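Local coordinates for protein putative oxidoreductase (Klebsiella pneumoniae subsp. pneumoniae MGH 78578, PDB 3E82) that probably acts as a nucleotide-dependent oxidoreductase of the Gfo/Idh/MocA family, its exact substrate and reaction being unknown, at residues A264-V267 with P268-D272. Residues are numbered along the deposited sequence; the frame is centred on the assembly and turned at random.
Sequences AGVV and PGSAD
The carbonyl oxygen of Val-267 is gripped twice by Ser-270, once through the backbone and once through the side chain. The amide N of Ser-270 donates to Val-267 O at 3.0 Å, tilted 29° from the carbonyl plane. The hydroxyl OG of the same serine donates to Val-267 O at 2.6 Å, this time in the carbonyl plane. What brings the hydroxyl back to the carbonyl is the serine's first torsion, 59°, which sets OG between its own backbone N and carbonyl carbon.

The backbone bond closes a type II beta turn running from Val-267 to Ser-270. Pro-268 and Gly-269 fill its two central positions, the classic pairing for this turn: the ring fixes phi at the first, while Gly-269 has a positive phi, 92°, and at its backbone angles a side chain would collide with the carbonyl oxygen of Pro-268, so glycine suits the place. The OG bond thus adds a side-chain brace to the usual backbone closure.

Val-266 comes up to the serine from the chain leading into the turn, its CG1 methyl 3.4 Å from Ser-270 OG. With CG1 of Val-267 anti to the backbone N, that branch lies beside the carbonyl carbon and packs 3.8 Å from Pro-268 CD. Val-266 O approaches the same CD at 3.4 Å from the opposite face of the Val-267 to Pro-268 peptide plane.

Gly-265 ends helix 258-263 in a Schellman motif, and the turn follows in the loop leading to strand 280-284. Though the site is largely at the surface, Pro-268 is buried, touching Leu-262 of helix 258-263 and Pro-25 and Leu-26 of helix 17-28; the loop from the C-terminal alpha/beta domain thereby packs against a helix of the Rossmann domain.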
loop_
_atom_site.group_PDB
_atom_site.type_symbol
_atom_site.label_atom_id
_atom_site.label_comp_id
_atom_site.label_asym_id
_atom_site.label_seq_id
_atom_site.Cartn_x
_atom_site.Cartn_y
_atom_site.Cartn_z
ATOM N N ALA B 264 17.107 13.124 22.601
ATOM C CA ALA B 264 18.000 12.643 23.645
ATOM C C ALA B 264 19.086 13.670 23.951
ATOM O O ALA B 264 19.955 13.436 24.792
ATOM C CB ALA B 264 18.633 11.322 23.220
ATOM N N GLY B 265 19.041 14.802 23.255
ATOM C CA GLY B 265 20.020 15.846 23.487
ATOM C C GLY B 265 21.395 15.645 22.879
ATOM O O GLY B 265 22.361 16.235 23.352
ATOM N N VAL B 266 21.496 14.819 21.841
ATOM C CA VAL B 266 22.774 14.586 21.169
ATOM C C VAL B 266 23.099 15.847 20.369
ATOM O O VAL B 266 22.219 16.401 19.719
ATOM C CB VAL B 266 22.678 13.392 20.183
ATOM C CG1 VAL B 266 23.971 13.257 19.403
ATOM C CG2 VAL B 266 22.370 12.103 20.942
ATOM N N VAL B 267 24.346 16.302 20.411
ATOM C CA VAL B 267 24.730 17.504 19.672
ATOM C C VAL B 267 24.862 17.223 18.179
ATOM O O VAL B 267 25.627 16.349 17.770
ATOM C CB VAL B 267 26.076 18.087 20.171
ATOM C CG1 VAL B 267 26.497 19.247 19.282
ATOM C CG2 VAL B 267 25.942 18.558 21.624
ATOM N N PRO B 268 24.112 17.966 17.345
ATOM C CA PRO B 268 24.168 17.776 15.891
ATOM C C PRO B 268 25.596 17.923 15.372
ATOM O O PRO B 268 26.286 18.880 15.714
ATOM C CB PRO B 268 23.248 18.877 15.359
ATOM C CG PRO B 268 22.230 19.028 16.457
ATOM C CD PRO B 268 23.100 18.978 17.705
ATOM N N GLY B 269 26.033 16.980 14.545
ATOM C CA GLY B 269 27.378 17.058 14.005
ATOM C C GLY B 269 28.408 16.323 14.844
ATOM O O GLY B 269 29.577 16.238 14.462
ATOM N N SER B 270 27.980 15.790 15.984
ATOM C CA SER B 270 28.888 15.054 16.863
ATOM C C SER B 270 29.179 13.658 16.310
ATOM O O SER B 270 28.686 13.285 15.243
ATOM C CB SER B 270 28.305 14.954 18.280
ATOM O OG SER B 270 27.053 14.294 18.292
ATOM N N ALA B 271 29.979 12.894 17.048
ATOM C CA ALA B 271 30.387 11.547 16.653
ATOM C C ALA B 271 29.370 10.658 15.945
ATOM O O ALA B 271 29.537 10.328 14.766
ATOM C CB ALA B 271 30.940 10.800 17.872
ATOM N N ASP B 272 28.326 10.258 16.661
ATOM C CA ASP B 272 27.320 9.358 16.102
ATOM C C ASP B 272 26.093 10.022 15.474
ATOM O O ASP B 272 25.108 9.344 15.172
ATOM C CB ASP B 272 26.858 8.377 17.182
ATOM C CG ASP B 272 28.017 7.817 17.997
ATOM O OD1 ASP B 272 29.033 7.404 17.392
ATOM O OD2 ASP B 272 27.909 7.785 19.241
#